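Local coordinates for choline/ethanolamine kinase family protein (Mesorhizobium loti, PDB 3DXQ) that probably transfers a phosphate group to ethanolamine or a related small amino alcohol, at residues R8-A13 and L42-K47; P23-G28 and V34-D39; E98-K101 and G105-A108; E183-L186 and R191-I194. All coordinates share one frame; numbering follows the deposited sequence. Where two conformers were deposited one is given.

Interaction 1 (R8-A13 and L42-K47)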
loop_
_atom_site.group_PDB
_atom_site.type_symbol
_atom_site.label_atom_id
_atom_site.label_comp_id
_atom_site.label_asym_id
_atom_site.label_seq_id
_atom_site.Cartn_x
_atom_site.Cartn_y
_atom_site.Cartn_z
ATOM N N ARG A 8 -10.768 -21.540 -13.038
ATOM C CA ARG A 8 -11.831 -22.522 -12.856
ATOM C C ARG A 8 -11.282 -23.917 -12.534
ATOM O O ARG A 8 -12.016 -24.784 -12.053
ATOM C CB ARG A 8 -12.715 -22.584 -14.085
ATOM C CG ARG A 8 -14.064 -23.212 -13.802
ATOM C CD ARG A 8 -14.978 -23.222 -15.022
ATOM N NE ARG A 8 -15.346 -21.880 -15.494
ATOM C CZ ARG A 8 -16.337 -21.125 -15.012
ATOM N NH1 ARG A 8 -17.092 -21.547 -13.996
ATOM N NH2 ARG A 8 -16.564 -19.933 -15.552
ATOM N N ALA A 9 -9.996 -24.129 -12.808
ATOM C CA ALA A 9 -9.311 -25.345 -12.394
ATOM C C ALA A 9 -9.245 -25.357 -10.867
ATOM O O ALA A 9 -9.672 -26.330 -10.235
ATOM C CB ALA A 9 -7.909 -25.391 -12.983
ATOM N N LYS A 10 -8.745 -24.261 -10.287
ATOM C CA LYS A 10 -8.583 -24.160 -8.835
ATOM C C LYS A 10 -9.864 -24.416 -8.046
ATOM O O LYS A 10 -9.797 -24.875 -6.907
ATOM C CB LYS A 10 -7.978 -22.812 -8.423
ATOM C CG LYS A 10 -6.440 -22.780 -8.368
ATOM C CD LYS A 10 -5.785 -22.891 -9.742
ATOM C CE LYS A 10 -4.370 -22.293 -9.764
ATOM N NZ LYS A 10 -3.534 -22.668 -8.573
ATOM N N LEU A 11 -11.015 -24.115 -8.634
ATOM C CA LEU A 11 -12.294 -24.352 -7.965
ATOM C C LEU A 11 -12.445 -25.761 -7.426
ATOM O O LEU A 11 -12.961 -25.940 -6.325
ATOM C CB LEU A 11 -13.465 -24.079 -8.905
ATOM C CG LEU A 11 -13.993 -22.647 -8.965
ATOM C CD1 LEU A 11 -12.854 -21.646 -8.888
ATOM C CD2 LEU A 11 -14.849 -22.424 -10.217
ATOM N N ALA A 12 -12.016 -26.751 -8.210
ATOM C CA ALA A 12 -12.092 -28.158 -7.812
ATOM C C ALA A 12 -11.695 -28.287 -6.353
ATOM O O ALA A 12 -12.484 -28.762 -5.538
ATOM C CB ALA A 12 -11.173 -29.020 -8.700
ATOM N N ALA A 13 -10.482 -27.819 -6.047
ATOM C CA ALA A 13 -9.946 -27.811 -4.694
ATOM C C ALA A 13 -10.975 -27.293 -3.716
ATOM O O ALA A 13 -11.492 -28.066 -2.922
ATOM C CB ALA A 13 -8.671 -26.962 -4.606
ATOM N N LEU A 42 -12.230 -15.303 -5.493
ATOM C CA LEU A 42 -11.120 -16.236 -5.535
ATOM C C LEU A 42 -9.871 -15.416 -5.838
ATOM O O LEU A 42 -9.867 -14.666 -6.814
ATOM C CB LEU A 42 -11.373 -17.255 -6.642
ATOM C CG LEU A 42 -10.388 -18.405 -6.800
ATOM C CD1 LEU A 42 -10.358 -19.316 -5.579
ATOM C CD2 LEU A 42 -10.783 -19.188 -8.009
ATOM N N ARG A 43 -8.841 -15.520 -4.997
ATOM C CA ARG A 43 -7.577 -14.799 -5.208
ATOM C C ARG A 43 -6.425 -15.788 -5.468
ATOM O O ARG A 43 -6.139 -16.642 -4.628
ATOM C CB ARG A 43 -7.263 -13.938 -3.987
ATOM C CG ARG A 43 -8.503 -13.340 -3.313
ATOM C CD ARG A 43 -8.140 -12.325 -2.225
ATOM N NE ARG A 43 -7.931 -10.970 -2.762
ATOM C CZ ARG A 43 -8.903 -10.079 -2.989
ATOM N NH1 ARG A 43 -10.181 -10.373 -2.737
ATOM N NH2 ARG A 43 -8.600 -8.874 -3.478
ATOM N N ILE A 44 -5.775 -15.676 -6.630
ATOM C CA ILE A 44 -4.657 -16.563 -7.014
ATOM C C ILE A 44 -3.340 -15.786 -6.975
ATOM O O ILE A 44 -3.271 -14.671 -7.501
ATOM C CB ILE A 44 -4.788 -17.098 -8.449
ATOM C CG1 ILE A 44 -6.107 -17.857 -8.668
ATOM C CG2 ILE A 44 -3.594 -18.015 -8.777
ATOM C CD1 ILE A 44 -5.976 -19.366 -8.614
ATOM N N PRO A 45 -2.293 -16.352 -6.355
ATOM C CA PRO A 45 -0.990 -15.673 -6.321
ATOM C C PRO A 45 -0.209 -15.638 -7.663
ATOM O O PRO A 45 -0.148 -16.642 -8.394
ATOM C CB PRO A 45 -0.212 -16.485 -5.278
ATOM C CG PRO A 45 -1.233 -17.329 -4.582
ATOM C CD PRO A 45 -2.262 -17.606 -5.589
ATOM N N GLY A 46 0.403 -14.487 -7.955
ATOM C CA GLY A 46 1.225 -14.313 -9.163
ATOM C C GLY A 46 2.693 -14.726 -9.019
ATOM O O GLY A 46 3.374 -14.328 -8.037
ATOM N N LYS A 47 3.158 -15.499 -10.015
ATOM C CA LYS A 47 4.537 -16.034 -10.102
ATOM C C LYS A 47 5.669 -14.994 -9.902
ATOM O O LYS A 47 6.153 -14.764 -8.773
ATOM C CB LYS A 47 4.714 -16.733 -11.452
#

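Interaction 2 (P23-G28 and V34-D39)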
loop_
_atom_site.group_PDB
_atom_site.type_symbol
_atom_site.label_atom_id
_atom_site.label_comp_id
_atom_site.label_asym_id
_atom_site.label_seq_id
_atom_site.Cartn_x
_atom_site.Cartn_y
_atom_site.Cartn_z
ATOM N N PRO A 23 -20.669 -17.297 -14.293
ATOM C CA PRO A 23 -19.605 -16.442 -14.832
ATOM C C PRO A 23 -18.565 -16.041 -13.802
ATOM O O PRO A 23 -18.903 -15.828 -12.646
ATOM C CB PRO A 23 -20.334 -15.186 -15.313
ATOM C CG PRO A 23 -21.693 -15.252 -14.772
ATOM C CD PRO A 23 -21.959 -16.596 -14.198
ATOM N N LEU A 24 -17.319 -15.935 -14.265
ATOM C CA LEU A 24 -16.166 -15.585 -13.457
ATOM C C LEU A 24 -15.593 -14.278 -13.951
ATOM O O LEU A 24 -15.040 -14.220 -15.049
ATOM C CB LEU A 24 -15.084 -16.641 -13.600
ATOM C CG LEU A 24 -15.153 -17.866 -12.727
ATOM C CD1 LEU A 24 -14.145 -18.886 -13.242
ATOM C CD2 LEU A 24 -14.848 -17.447 -11.330
ATOM N N GLU A 25 -15.688 -13.248 -13.120
ATOM C CA GLU A 25 -15.218 -11.923 -13.475
ATOM C C GLU A 25 -13.873 -11.621 -12.844
ATOM O O GLU A 25 -13.725 -11.699 -11.636
ATOM C CB GLU A 25 -16.235 -10.861 -13.035
ATOM C CG GLU A 25 -15.765 -9.423 -13.250
ATOM C CD GLU A 25 -16.680 -8.417 -12.622
ATOM O OE1 GLU A 25 -17.840 -8.784 -12.354
ATOM O OE2 GLU A 25 -16.238 -7.269 -12.391
ATOM N N ARG A 26 -12.910 -11.248 -13.679
ATOM C CA ARG A 26 -11.573 -10.849 -13.245
ATOM C C ARG A 26 -11.658 -9.429 -12.703
ATOM O O ARG A 26 -12.100 -8.524 -13.408
ATOM C CB ARG A 26 -10.606 -10.921 -14.444
ATOM C CG ARG A 26 -9.204 -10.356 -14.231
ATOM C CD ARG A 26 -8.287 -11.326 -13.513
ATOM N NE ARG A 26 -6.942 -10.771 -13.349
ATOM C CZ ARG A 26 -6.021 -10.700 -14.311
ATOM N NH1 ARG A 26 -6.275 -11.136 -15.540
ATOM N NH2 ARG A 26 -4.831 -10.178 -14.039
ATOM N N LEU A 27 -11.262 -9.245 -11.450
ATOM C CA LEU A 27 -11.232 -7.928 -10.828
ATOM C C LEU A 27 -9.770 -7.488 -10.788
ATOM O O LEU A 27 -8.876 -8.333 -10.627
ATOM C CB LEU A 27 -11.788 -7.997 -9.414
ATOM C CG LEU A 27 -13.097 -8.763 -9.205
ATOM C CD1 LEU A 27 -13.289 -9.166 -7.733
ATOM C CD2 LEU A 27 -14.287 -7.966 -9.713
ATOM N N GLY A 28 -9.536 -6.176 -10.923
ATOM C CA GLY A 28 -8.182 -5.573 -11.027
ATOM C C GLY A 28 -7.039 -6.216 -10.246
ATOM O O GLY A 28 -7.245 -6.737 -9.139
ATOM N N VAL A 34 -7.562 -12.164 -9.369
ATOM C CA VAL A 34 -8.711 -12.168 -8.471
ATOM C C VAL A 34 -10.019 -12.272 -9.259
ATOM O O VAL A 34 -10.364 -11.383 -10.018
ATOM C CB VAL A 34 -8.704 -10.887 -7.618
ATOM C CG1 VAL A 34 -9.740 -10.954 -6.493
ATOM C CG2 VAL A 34 -7.322 -10.676 -7.056
ATOM N N PHE A 35 -10.761 -13.346 -9.054
ATOM C CA PHE A 35 -11.995 -13.570 -9.781
ATOM C C PHE A 35 -13.224 -13.632 -8.891
ATOM O O PHE A 35 -13.228 -14.297 -7.871
ATOM C CB PHE A 35 -11.898 -14.893 -10.534
ATOM C CG PHE A 35 -10.779 -14.933 -11.499
ATOM C CD1 PHE A 35 -10.964 -14.509 -12.805
ATOM C CD2 PHE A 35 -9.525 -15.353 -11.097
ATOM C CE1 PHE A 35 -9.929 -14.532 -13.696
ATOM C CE2 PHE A 35 -8.476 -15.368 -11.984
ATOM C CZ PHE A 35 -8.676 -14.956 -13.288
ATOM N N ARG A 36 -14.291 -12.976 -9.302
ATOM C CA ARG A 36 -15.526 -13.052 -8.550
ATOM C C ARG A 36 -16.329 -14.265 -9.013
ATOM O O ARG A 36 -16.626 -14.362 -10.193
ATOM C CB ARG A 36 -16.327 -11.778 -8.753
ATOM C CG ARG A 36 -17.542 -11.722 -7.887
ATOM C CD ARG A 36 -18.430 -10.593 -8.277
ATOM N NE ARG A 36 -19.800 -10.916 -7.918
ATOM C CZ ARG A 36 -20.842 -10.151 -8.213
ATOM N NH1 ARG A 36 -20.666 -8.998 -8.861
ATOM N NH2 ARG A 36 -22.058 -10.548 -7.841
ATOM N N ALA A 37 -16.654 -15.179 -8.091
ATOM C CA ALA A 37 -17.427 -16.382 -8.377
ATOM C C ALA A 37 -18.661 -16.365 -7.497
ATOM O O ALA A 37 -18.581 -16.702 -6.315
ATOM C CB ALA A 37 -16.598 -17.609 -8.096
ATOM N N GLY A 38 -19.800 -15.974 -8.064
ATOM C CA GLY A 38 -21.041 -15.861 -7.301
ATOM C C GLY A 38 -20.953 -14.637 -6.414
ATOM O O GLY A 38 -20.888 -13.517 -6.898
ATOM N N ASP A 39 -20.915 -14.870 -5.106
ATOM C CA ASP A 39 -20.780 -13.817 -4.102
ATOM C C ASP A 39 -19.449 -13.947 -3.346
ATOM O O ASP A 39 -19.235 -13.287 -2.338
ATOM C CB ASP A 39 -21.974 -13.900 -3.141
ATOM C CG ASP A 39 -23.299 -13.862 -3.879
ATOM O OD1 ASP A 39 -23.470 -12.943 -4.686
ATOM O OD2 ASP A 39 -24.162 -14.747 -3.683
#

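Interaction 3 (E98-K101 and G105-A108)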
loop_
_atom_site.group_PDB
_atom_site.type_symbol
_atom_site.label_atom_id
_atom_site.label_comp_id
_atom_site.label_asym_id
_atom_site.label_seq_id
_atom_site.Cartn_x
_atom_site.Cartn_y
_atom_site.Cartn_z
ATOM N N GLU A 98 -8.335 8.935 -9.812
ATOM C CA GLU A 98 -9.461 9.666 -10.385
ATOM C C GLU A 98 -10.695 9.588 -9.487
ATOM O O GLU A 98 -11.305 10.605 -9.184
ATOM C CB GLU A 98 -9.779 9.160 -11.801
ATOM C CG GLU A 98 -10.805 10.005 -12.547
ATOM C CD GLU A 98 -11.200 9.442 -13.927
ATOM O OE1 GLU A 98 -10.448 8.615 -14.504
ATOM O OE2 GLU A 98 -12.273 9.852 -14.443
ATOM N N LYS A 99 -11.052 8.394 -9.038
ATOM C CA LYS A 99 -12.228 8.259 -8.179
ATOM C C LYS A 99 -12.068 8.943 -6.819
ATOM O O LYS A 99 -13.076 9.292 -6.188
ATOM C CB LYS A 99 -12.611 6.794 -7.989
ATOM C CG LYS A 99 -13.103 6.100 -9.264
ATOM C CD LYS A 99 -12.896 4.577 -9.130
ATOM C CE LYS A 99 -13.386 3.795 -10.332
ATOM N NZ LYS A 99 -14.853 3.671 -10.273
ATOM N N PHE A 100 -10.823 9.131 -6.370
ATOM C CA PHE A 100 -10.563 9.823 -5.098
ATOM C C PHE A 100 -10.825 11.324 -5.176
ATOM O O PHE A 100 -11.050 11.958 -4.166
ATOM C CB PHE A 100 -9.152 9.536 -4.552
ATOM C CG PHE A 100 -9.107 8.370 -3.573
ATOM C CD1 PHE A 100 -9.740 8.460 -2.338
ATOM C CD2 PHE A 100 -8.422 7.205 -3.878
ATOM C CE1 PHE A 100 -9.705 7.393 -1.437
ATOM C CE2 PHE A 100 -8.367 6.162 -2.992
ATOM C CZ PHE A 100 -9.018 6.254 -1.758
ATOM N N LYS A 101 -10.775 11.882 -6.378
ATOM C CA LYS A 101 -11.181 13.276 -6.626
ATOM C C LYS A 101 -12.703 13.286 -6.907
ATOM O O LYS A 101 -13.421 14.178 -6.483
ATOM C CB LYS A 101 -10.466 13.863 -7.861
ATOM C CG LYS A 101 -8.946 13.730 -7.936
ATOM C CD LYS A 101 -8.184 14.928 -7.362
ATOM C CE LYS A 101 -6.758 15.042 -7.945
ATOM N NZ LYS A 101 -5.980 13.785 -7.905
ATOM N N GLY A 105 -15.831 12.792 -0.226
ATOM C CA GLY A 105 -15.685 12.132 1.083
ATOM C C GLY A 105 -14.831 10.873 1.071
ATOM O O GLY A 105 -14.551 10.301 2.133
ATOM N N SER A 106 -14.412 10.441 -0.120
ATOM C CA SER A 106 -13.605 9.232 -0.251
ATOM C C SER A 106 -12.261 9.325 0.509
ATOM O O SER A 106 -11.862 8.378 1.186
ATOM C CB SER A 106 -13.437 8.808 -1.734
ATOM O OG SER A 106 -13.021 9.845 -2.612
ATOM N N PRO A 107 -11.566 10.456 0.435
ATOM C CA PRO A 107 -10.349 10.482 1.274
ATOM C C PRO A 107 -10.694 10.305 2.756
ATOM O O PRO A 107 -10.008 9.576 3.488
ATOM C CB PRO A 107 -9.756 11.855 1.009
ATOM C CG PRO A 107 -10.297 12.238 -0.378
ATOM C CD PRO A 107 -11.707 11.670 -0.385
ATOM N N ALA A 108 -11.772 10.936 3.192
ATOM C CA ALA A 108 -12.131 10.865 4.593
ATOM C C ALA A 108 -12.442 9.409 4.940
ATOM O O ALA A 108 -12.024 8.901 5.982
ATOM C CB ALA A 108 -13.313 11.775 4.896
#

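Interaction 4 (E183-L186 and R191-I194)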
loop_
_atom_site.group_PDB
_atom_site.type_symbol
_atom_site.label_atom_id
_atom_site.label_comp_id
_atom_site.label_asym_id
_atom_site.label_seq_id
_atom_site.Cartn_x
_atom_site.Cartn_y
_atom_site.Cartn_z
ATOM N N GLU A 183 -6.238 0.928 -5.725
ATOM C CA GLU A 183 -6.969 -0.285 -6.147
ATOM C C GLU A 183 -7.304 -1.209 -4.978
ATOM O O GLU A 183 -8.249 -1.977 -5.043
ATOM C CB GLU A 183 -6.214 -1.082 -7.228
ATOM C CG GLU A 183 -4.870 -1.667 -6.801
ATOM C CD GLU A 183 -4.326 -2.694 -7.781
ATOM O OE1 GLU A 183 -4.919 -3.795 -7.899
ATOM O OE2 GLU A 183 -3.286 -2.409 -8.413
ATOM N N ASN A 184 -6.536 -1.123 -3.898
ATOM C CA ASN A 184 -6.797 -1.919 -2.700
ATOM C C ASN A 184 -7.973 -1.443 -1.847
ATOM O O ASN A 184 -8.271 -2.061 -0.832
ATOM C CB ASN A 184 -5.529 -1.949 -1.838
ATOM C CG ASN A 184 -4.419 -2.756 -2.481
ATOM O OD1 ASN A 184 -4.688 -3.648 -3.289
ATOM N ND2 ASN A 184 -3.165 -2.468 -2.105
ATOM N N PHE A 185 -8.621 -0.344 -2.237
ATOM C CA PHE A 185 -9.742 0.196 -1.487
ATOM C C PHE A 185 -11.044 -0.056 -2.212
ATOM O O PHE A 185 -11.179 0.268 -3.389
ATOM C CB PHE A 185 -9.598 1.699 -1.286
ATOM C CG PHE A 185 -8.571 2.080 -0.263
ATOM C CD1 PHE A 185 -7.235 2.210 -0.620
ATOM C CD2 PHE A 185 -8.945 2.324 1.055
ATOM C CE1 PHE A 185 -6.288 2.553 0.309
ATOM C CE2 PHE A 185 -8.002 2.668 1.994
ATOM C CZ PHE A 185 -6.660 2.783 1.622
ATOM N N LEU A 186 -12.002 -0.631 -1.488
ATOM C CA LEU A 186 -13.323 -0.881 -2.022
ATOM C C LEU A 186 -14.254 0.065 -1.300
ATOM O O LEU A 186 -14.400 -0.011 -0.078
ATOM C CB LEU A 186 -13.742 -2.331 -1.794
ATOM C CG LEU A 186 -12.693 -3.372 -2.204
ATOM C CD1 LEU A 186 -13.268 -4.760 -1.957
ATOM C CD2 LEU A 186 -12.191 -3.194 -3.661
ATOM N N ARG A 191 -18.416 3.597 3.515
ATOM C CA ARG A 191 -17.219 3.054 4.135
ATOM C C ARG A 191 -16.308 2.342 3.142
ATOM O O ARG A 191 -16.746 1.802 2.106
ATOM C CB ARG A 191 -17.580 2.095 5.283
ATOM C CG ARG A 191 -18.240 0.782 4.860
ATOM C CD ARG A 191 -18.064 -0.271 5.948
ATOM N NE ARG A 191 -16.646 -0.484 6.221
ATOM C CZ ARG A 191 -16.165 -1.227 7.216
ATOM N NH1 ARG A 191 -16.979 -1.853 8.069
ATOM N NH2 ARG A 191 -14.848 -1.340 7.348
HETATM N N MSE A 192 -15.035 2.336 3.494
HETATM C CA MSE A 192 -14.017 1.729 2.681
HETATM C C MSE A 192 -13.640 0.463 3.365
HETATM O O MSE A 192 -13.585 0.443 4.589
HETATM C CB MSE A 192 -12.775 2.595 2.667
HETATM C CG MSE A 192 -12.996 3.930 2.084
HETATM SE SE MSE A 192 -12.432 3.902 0.315
HETATM C CE MSE A 192 -13.203 5.657 -0.338
ATOM N N TRP A 193 -13.422 -0.582 2.568
ATOM C CA TRP A 193 -12.761 -1.777 3.022
ATOM C C TRP A 193 -11.390 -1.754 2.349
ATOM O O TRP A 193 -11.173 -1.040 1.369
ATOM C CB TRP A 193 -13.504 -3.002 2.581
ATOM C CG TRP A 193 -14.937 -3.102 3.050
ATOM C CD1 TRP A 193 -16.033 -2.556 2.457
ATOM C CD2 TRP A 193 -15.411 -3.848 4.161
ATOM N NE1 TRP A 193 -17.167 -2.897 3.146
ATOM C CE2 TRP A 193 -16.819 -3.695 4.197
ATOM C CE3 TRP A 193 -14.787 -4.618 5.142
ATOM C CZ2 TRP A 193 -17.619 -4.296 5.175
ATOM C CZ3 TRP A 193 -15.582 -5.224 6.123
ATOM C CH2 TRP A 193 -16.988 -5.056 6.129
ATOM N N ILE A 194 -10.452 -2.519 2.886
ATOM C CA ILE A 194 -9.119 -2.606 2.301
ATOM C C ILE A 194 -8.770 -4.091 2.104
ATOM O O ILE A 194 -9.096 -4.917 2.952
ATOM C CB ILE A 194 -8.056 -1.908 3.185
ATOM C CG1 ILE A 194 -8.620 -0.603 3.771
ATOM C CG2 ILE A 194 -6.811 -1.648 2.387
ATOM C CD1 ILE A 194 -7.696 0.155 4.668
#

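Interaction 1 (R8-A13 and L42-K47)
In the N-terminal lobe of this kinase-like protein, K10 and L11 of segment 8-13, which begins on helix 3-10, lie against L42 and I44 of strand 40-45. No hydrogen bond crosses; about 174 Å² is buried, almost wholly between aliphatic groups. The K10 chain arches over the tip of I44. Bends at chi2 (69°) and chi4 (44°) curl it back, so that CG and CE of K10 each come within 3.5 Å of I44 CD1, with K10 CD at 3.7 Å from the same methyl. One methyl thus meets most of the methylene chain, while the ammonium is the more distant end, K10 NZ standing 4.1 Å from I44 CD1. Strand 40-45 is the middle strand of the five-stranded antiparallel sheet typical of the kinase N-lobe, and L42 and I44, two residues apart, turn to the face on which helix 3-10 rests. R43 between them serves the other face, touching V34 and bonding to T86. Beside the lysine, the leucines meet methyl to methyl, their side chains crossing at a slant. With its CG opposite the backbone N (chi1 -175°), the L42 side chain extends towards L11, and CD2 is the branch that touches L11 CD1; I14, L17 and V83 also pack on L42.

Interaction 2 (P23-G28 and V34-D39)
E25 and R36 form a hydrogen-bonded pair of the antiparallel beta hairpin of strands 24-27 and 32-37; the axes of 24-27 and 34-37 approach to 4.4 Å and run 146° apart. R36 N donates to E25 O at 2.7 Å; the return bond from E25 N to R36 O is longer, 3.3 Å, and lies on a carbonyl lone pair. Towards the turn, L27 N gives an almost straight bond of 2.7 Å to V34 O. This hairpin makes the first edge of the N-lobe sheet, and its turn probably corresponds to the nucleotide-binding loop of kinase-like folds. R26 and F35 are a non-hydrogen-bonded pair: bent at chi2 (81°), the arginine chain crosses the ring at a slant, its CD 3.6 Å from F35 CE1. The R26 guanidinium goes on to G29 O, its plane 45° from that of the ring. Further along the same face L24 CD2 reaches A37 CB at 3.7 Å and also touches F35 CB, under a cover from helix 3-10. The other face is carried by L27, whose CD1 rests between V34 CG1 and R36 CB. E25 and R36 have opposite charges near each other there, but no N-H of R36 points at the carboxylate. Instead the guanidinium turns its edge to its own strand end, R36 NE bonding G38 O at 3.0 Å in the guanidinium plane.

Interaction 3 (E98-K101 and G105-A108)
F100 and S106 bury the most surface here, with P107 third, where helix 97-102 meets the start of helix 106-118 after a tight turn. The phenylalanine presents the rim of its ring to the new helix: F100 CD1 lies 3.6 Å from S106 OG, and F100 CE1 lies 3.5 Å from S106 O. The S106 carbonyl carbon and P107 N sit in the plane of that ring, at its edge. S106 OG stands between its backbone N and carbonyl carbon (chi1 50°), facing the preceding turn, where R103 O is its hydrogen-bond partner. F100 O, 3.3 Å from S106 OG but not bonded to it, takes a weak bond from Q222 NE2. P107 CD completes the contact, 3.8 Å from F100 O. The join lies beside the three-stranded sheet: M192 of strand 192-194 touches both F100 and S106, and F218 meets the F100 ring edge-to-face. A serine in place of F100 would probably leave a gap beside S106 and P107 and deprive F218 of its aromatic partner. With no hydrogen bond between the segments, the join relies on van der Waals packing, perhaps aided by the slightly positive C-H rim of F100 facing the S106 carbonyl.

Interaction 4 (E183-L186 and R191-I194)
F185 has I194 CG2 over one face of its ring, while the selenium of M192, a selenomethionine, approaches that ring obliquely. This is a Met-aromatic contact: M192 SE is 5.0 Å from the F185 centroid, 64° off the ring normal, and the two side chains cross at about a right angle. F185 and I194 instead run side by side in the same direction, with F185 CE2 3.7 Å from I194 CD1. Both turn CG or CG1 anti to the carbonyl carbon, F185 with chi1 -74°, and lean alike. The W193 ring is flanked differently. L186 O lies at its edge, near its plane, and the R191 guanidinium covers one face, R191 CZ 3.8 Å above the ring centre, while R191 NH2 bonds to G69 O. Between F185 with I194 on one face and W193 on the other, the backbones form a short antiparallel hairpin. L186 and W193 are its hydrogen-bonded pair: L186 N reaches W193 O at 3.0 Å, tilted 34° from the carbonyl plane, and W193 N reaches L186 O at 2.9 Å within it. An alanine at F185 is likely to leave I194 and the M192 selenium without their aromatic neighbour, opening a gap under helix 106-118. H177 and D179, with N184 just before the first strand, fit the HxDxxxxN catalytic-loop pattern of this kinase-like clan, so the hairpin probably follows that loop. Strand 185-187 is the middle of three, linked to strand 93-94 on its other side, and A110, R109 and A113 of helix 106-118 pack on F185, M192 and I194.

Interactions 1 and 2 share the five-stranded sheet of the N-lobe: 23-28/34-39 is nested along the chain inside the loop closed by 8-13/42-47, and their centres lie 11 Å apart. Strands 32-37 and 40-45 are neighbours there, with a probable hydrogen bond between F35 N and L42 O. Interactions 3 and 4 follow later in the chain, also 11 Å apart between centres, and meet where M192 CE packs on S106 and F100. The pairs are further from each other: interactions 2 and 4 are 17 Å apart between centres, interactions 1 and 3 are 32 Å apart. The N-lobe hairpin thus lies on the same side of the chain's centre as the probable catalytic-loop region, consistent with a kinase-like fold.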